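Local coordinates for protein antibiotic biosynthesis monooxygenase (Thermus thermophilus, PDB 1IUJ) that belongs to the antibiotic biosynthesis monooxygenase family of dimeric alpha-beta barrel proteins, binds zinc in the crystal, and may act as a monooxygenase, at residues B[5-10]-B[91-96]; B[36-41]-B[52-57]. One frame throughout, in Å; residues are numbered along the deposited sequence.

Contact 1 (B[5-10]-B[91-96])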
# COMPACT_ATOMS: atom_id res chain seq x y z
N MET B 5 5.97 -2.70 0.74
CA MET B 5 4.83 -3.51 0.32
C MET B 5 5.37 -4.80 -0.26
O MET B 5 6.07 -4.80 -1.27
CB MET B 5 3.99 -2.76 -0.72
CG MET B 5 3.36 -1.53 -0.16
SD MET B 5 2.16 -0.88 -1.32
CE MET B 5 1.83 0.58 -0.49
N ASN B 6 5.07 -5.91 0.41
CA ASN B 6 5.55 -7.21 -0.04
C ASN B 6 4.38 -7.87 -0.71
O ASN B 6 3.38 -8.19 -0.03
CB ASN B 6 6.01 -8.01 1.16
CG ASN B 6 6.96 -9.16 0.80
OD1 ASN B 6 7.37 -9.92 1.69
ND2 ASN B 6 7.31 -9.29 -0.46
N ARG B 7 4.48 -8.01 -2.02
CA ARG B 7 3.40 -8.60 -2.83
C ARG B 7 3.62 -10.10 -2.93
O ARG B 7 4.63 -10.56 -3.48
CB ARG B 7 3.38 -7.96 -4.23
CG ARG B 7 3.31 -6.40 -4.22
CD ARG B 7 3.53 -5.81 -5.59
NE ARG B 7 2.56 -6.27 -6.58
CZ ARG B 7 1.32 -5.78 -6.68
NH1 ARG B 7 0.89 -4.83 -5.85
NH2 ARG B 7 0.50 -6.25 -7.61
N ILE B 8 2.68 -10.87 -2.37
CA ILE B 8 2.85 -12.31 -2.20
C ILE B 8 1.71 -12.99 -2.93
O ILE B 8 0.55 -12.87 -2.50
CB ILE B 8 2.89 -12.65 -0.70
CG1 ILE B 8 4.10 -11.94 -0.04
CG2 ILE B 8 2.92 -14.18 -0.51
CD1 ILE B 8 4.02 -11.86 1.45
N PRO B 9 2.00 -13.68 -4.04
CA PRO B 9 0.97 -14.30 -4.86
C PRO B 9 0.58 -15.65 -4.30
O PRO B 9 0.92 -16.70 -4.87
CB PRO B 9 1.65 -14.43 -6.24
CG PRO B 9 3.09 -14.64 -5.89
CD PRO B 9 3.35 -13.91 -4.60
N VAL B 10 -0.16 -15.63 -3.20
CA VAL B 10 -0.68 -16.87 -2.59
C VAL B 10 -2.00 -17.29 -3.20
O VAL B 10 -2.91 -16.46 -3.36
CB VAL B 10 -0.75 -16.77 -1.05
CG1 VAL B 10 -1.68 -15.67 -0.60
CG2 VAL B 10 -1.17 -18.10 -0.42
N ARG B 91 7.16 -10.08 -4.57
CA ARG B 91 7.74 -8.87 -5.14
C ARG B 91 7.69 -7.78 -4.08
O ARG B 91 6.61 -7.35 -3.66
CB ARG B 91 6.99 -8.44 -6.40
CG ARG B 91 7.32 -9.35 -7.58
CD ARG B 91 8.82 -9.50 -7.86
NE ARG B 91 9.17 -10.74 -8.57
CZ ARG B 91 8.76 -11.07 -9.81
NH1 ARG B 91 9.15 -12.21 -10.37
NH2 ARG B 91 7.95 -10.26 -10.51
N LEU B 92 8.87 -7.34 -3.67
CA LEU B 92 8.99 -6.32 -2.64
C LEU B 92 9.17 -4.92 -3.26
O LEU B 92 10.05 -4.72 -4.11
CB LEU B 92 10.16 -6.65 -1.71
CG LEU B 92 10.46 -5.66 -0.58
CD1 LEU B 92 9.35 -5.51 0.48
CD2 LEU B 92 11.79 -6.03 0.13
N GLU B 93 8.33 -3.98 -2.82
CA GLU B 93 8.38 -2.57 -3.22
C GLU B 93 8.64 -1.72 -1.97
O GLU B 93 8.22 -2.11 -0.87
CB GLU B 93 7.04 -2.17 -3.80
CG GLU B 93 6.68 -2.87 -5.10
CD GLU B 93 5.56 -2.14 -5.82
OE1 GLU B 93 5.84 -1.66 -6.93
OE2 GLU B 93 4.46 -2.07 -5.26
N ALA B 94 9.30 -0.58 -2.11
CA ALA B 94 9.59 0.29 -0.98
C ALA B 94 9.37 1.73 -1.38
O ALA B 94 9.55 2.07 -2.57
CB ALA B 94 11.03 0.11 -0.54
N PHE B 95 9.00 2.55 -0.40
CA PHE B 95 8.55 3.94 -0.66
C PHE B 95 8.91 4.87 0.48
O PHE B 95 9.05 4.45 1.65
CB PHE B 95 7.01 4.05 -0.83
CG PHE B 95 6.41 3.08 -1.82
CD1 PHE B 95 6.12 1.76 -1.44
CD2 PHE B 95 6.10 3.48 -3.11
CE1 PHE B 95 5.57 0.87 -2.35
CE2 PHE B 95 5.53 2.59 -4.03
CZ PHE B 95 5.28 1.28 -3.65
N GLU B 96 8.96 6.16 0.16
CA GLU B 96 8.98 7.23 1.14
C GLU B 96 7.64 7.90 1.09
O GLU B 96 7.13 8.17 -0.02
CB GLU B 96 10.09 8.22 0.80
CG GLU B 96 11.48 7.68 1.15
CD GLU B 96 11.75 7.57 2.64
OE1 GLU B 96 11.15 8.32 3.45
OE2 GLU B 96 12.60 6.70 2.99
O HOH W 1 2.35 -3.10 -3.84
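The side chain of M5 crosses that of F95 at about a right angle and approaches the ring obliquely, CG of M5 3.9 Å from CE1 of F95, while OE2 of E93 lies at the ring's edge, in its plane. M5 SD sits 5.0 Å from the centroid of the F95 ring and 54° off its normal, an oblique Met-aromatic contact; L41 of the second subunit packs on both residues. The other flat group, the R7 guanidinium, has a water at its edge, in plane. This water accepts from NH1 of R7 at 3.0 Å and donates to OE2 of E93 at 2.7 Å. Within the chain R7 and E93 meet through it without a direct salt bridge: the guanidinium and carboxylate planes are 66° apart, and the carboxylate oxygen is well out of the guanidinium plane. A bend at chi3 (59°) turns the end of R7, whose CB lies 3.3 Å from O of R91.

The strands that carry these side chains, 5-8 and 91-96, run antiparallel. M5 and E93, like R7 and R91, are hydrogen-bonded pairs, and N6 with L92 is the non-hydrogen-bonded pair between them. E93 N reaches M5 O at 2.9 Å in the carbonyl plane, whereas R7 N comes from above the plane of the R91 carbonyl.

Across the dimer interface R7 bonds ionically to E93 of the second subunit, and E93 to R7 of the second subunit. Arginines this close would be expected to favour the ionised form of both carboxylates.

Contact 2 (B[36-41]-B[52-57])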
# COMPACT_ATOMS: atom_id res chain seq x y z
N ILE B 36 6.20 1.23 13.08
CA ILE B 36 5.00 2.04 13.24
C ILE B 36 3.71 1.20 13.11
O ILE B 36 2.85 1.23 14.03
CB ILE B 36 4.98 3.26 12.28
CG1 ILE B 36 6.14 4.22 12.60
CG2 ILE B 36 3.67 4.00 12.48
CD1 ILE B 36 6.35 5.30 11.58
N ARG B 37 3.53 0.48 11.99
CA ARG B 37 2.25 -0.20 11.72
C ARG B 37 2.42 -1.29 10.68
O ARG B 37 3.26 -1.15 9.80
CB ARG B 37 1.20 0.80 11.23
CG ARG B 37 -0.22 0.29 11.12
CD ARG B 37 -1.15 1.40 10.81
NE ARG B 37 -2.54 0.97 10.86
CZ ARG B 37 -3.54 1.78 10.58
NH1 ARG B 37 -3.30 3.04 10.23
NH2 ARG B 37 -4.79 1.32 10.62
N ASN B 38 1.67 -2.39 10.82
CA ASN B 38 1.67 -3.46 9.81
C ASN B 38 0.24 -3.76 9.40
O ASN B 38 -0.63 -3.88 10.24
CB ASN B 38 2.33 -4.74 10.36
CG ASN B 38 2.40 -5.87 9.33
OD1 ASN B 38 1.64 -6.86 9.40
ND2 ASN B 38 3.32 -5.76 8.39
N LEU B 39 -0.00 -3.91 8.10
CA LEU B 39 -1.33 -4.31 7.62
C LEU B 39 -1.19 -5.45 6.66
O LEU B 39 -0.25 -5.48 5.85
CB LEU B 39 -2.07 -3.15 6.96
CG LEU B 39 -2.28 -1.92 7.84
CD1 LEU B 39 -1.14 -0.90 7.71
CD2 LEU B 39 -3.62 -1.31 7.52
N VAL B 40 -2.05 -6.45 6.78
CA VAL B 40 -2.09 -7.49 5.78
C VAL B 40 -3.37 -7.29 4.97
O VAL B 40 -4.46 -7.15 5.53
CB VAL B 40 -2.07 -8.89 6.42
CG1 VAL B 40 -2.04 -9.97 5.31
CG2 VAL B 40 -0.88 -9.04 7.43
N LEU B 41 -3.20 -7.23 3.67
CA LEU B 41 -4.25 -6.79 2.75
C LEU B 41 -4.62 -7.91 1.78
O LEU B 41 -3.80 -8.37 1.00
CB LEU B 41 -3.75 -5.55 1.97
CG LEU B 41 -3.34 -4.35 2.78
CD1 LEU B 41 -2.82 -3.27 1.85
CD2 LEU B 41 -4.47 -3.79 3.64
N VAL B 52 1.54 -7.27 2.07
CA VAL B 52 1.88 -7.01 3.46
C VAL B 52 2.52 -5.63 3.44
O VAL B 52 3.60 -5.42 2.84
CB VAL B 52 2.85 -8.03 4.02
CG1 VAL B 52 3.29 -7.59 5.43
CG2 VAL B 52 2.27 -9.47 3.98
N MET B 53 1.87 -4.70 4.12
CA MET B 53 2.31 -3.31 4.09
C MET B 53 2.83 -2.94 5.46
O MET B 53 2.13 -3.11 6.46
CB MET B 53 1.15 -2.38 3.75
CG MET B 53 1.60 -0.95 3.69
SD MET B 53 0.28 0.06 3.11
CE MET B 53 -0.94 -0.19 4.36
N THR B 54 4.04 -2.41 5.50
CA THR B 54 4.64 -2.12 6.80
C THR B 54 5.19 -0.72 6.80
O THR B 54 5.82 -0.29 5.82
CB THR B 54 5.75 -3.11 7.10
OG1 THR B 54 5.23 -4.45 7.03
CG2 THR B 54 6.24 -2.95 8.58
N LEU B 55 4.84 0.03 7.85
CA LEU B 55 5.23 1.43 8.01
C LEU B 55 6.34 1.52 9.03
O LEU B 55 6.21 0.96 10.13
CB LEU B 55 4.03 2.25 8.51
CG LEU B 55 2.98 2.71 7.50
CD1 LEU B 55 2.34 1.53 6.77
CD2 LEU B 55 1.94 3.53 8.29
N TRP B 56 7.41 2.21 8.67
CA TRP B 56 8.62 2.35 9.51
C TRP B 56 9.00 3.82 9.68
O TRP B 56 8.75 4.64 8.80
CB TRP B 56 9.78 1.65 8.77
CG TRP B 56 9.65 0.13 8.71
CD1 TRP B 56 9.26 -0.64 7.65
CD2 TRP B 56 9.99 -0.78 9.76
NE1 TRP B 56 9.29 -1.97 7.99
CE2 TRP B 56 9.75 -2.09 9.28
CE3 TRP B 56 10.48 -0.62 11.06
CZ2 TRP B 56 9.96 -3.23 10.07
CZ3 TRP B 56 10.68 -1.76 11.85
CH2 TRP B 56 10.44 -3.03 11.34
N GLU B 57 9.64 4.15 10.81
CA GLU B 57 10.12 5.52 11.00
C GLU B 57 11.15 5.95 9.95
O GLU B 57 11.23 7.13 9.59
CB GLU B 57 10.76 5.63 12.40
CG GLU B 57 11.14 7.01 12.86
CD GLU B 57 10.05 7.58 13.73
OE1 GLU B 57 9.07 8.10 13.16
OE2 GLU B 57 10.15 7.46 14.99
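Strands 35-43 and 50-56 form a beta hairpin in the four-stranded antiparallel sheet of a ferredoxin-like, dimeric alpha-beta barrel subunit, and segments 36-41 and 52-57 lie on its two arms. The tight part is the face bearing L39, M53 and L55. L39 and M53 are a hydrogen-bonded pair whose side chains lie side by side, pointing the same way; the M53 chain runs extended until chi3 (61°) folds its methyl back, and CE of M53 ends 3.4 Å from CD1 of L39, closer than usual for two carbons. L55 CD1 follows at 4.3 Å from L39 CD1. Beyond them the second subunit packs on this face, M53 meeting its own counterpart and L41 meeting M5 of that chain.

On the other face N38 and T54, a non-hydrogen-bonded pair, form a polar pair and cross obliquely, and ND2 of N38 also lies beside CG1 of V52 at 3.5 Å. F22 of helix 15-29 covers N38 and V52 here.

The loose, solvent side is at the exposed E57. Next to it I36 lies along the backbone of W56 and E57, its CD1 3.6 Å from C of W56. R37 leaves its partner L55 as a straight chain and forms a salt bridge with D100 of the second subunit. A classic beta bulge marks this end: I36 and R37 both face L55, whose O accepts from N of I36 at 3.0 Å and, at a longer 3.3 Å, from N of R37. Back at the polar pair, N38 ND2 approaches OG1 of T54 to 2.7 Å, yet the angle at the hydrogen is just 128° and the bond is weak.

Contact 1 and contact 2 occupy one sheet, their centres 11 Å apart, and join where strands 2-8 and 50-56 run as neighbours. There N6 N lies 2.9 Å from V52 O, a probable hydrogen bond. On one face M5 CE meets M53 SD at 4.0 Å; on the other, I8 CD1 packs against V52 CG2 at 3.9 Å. Contact 2 falls within the chain between the two segments of contact 1. Zinc is nearer contact 1: a bound ion is about 4 Å from the N6 side chain and about 9 Å from that of V52. Both contacts also touch the second subunit, a strand of which continues the sheet.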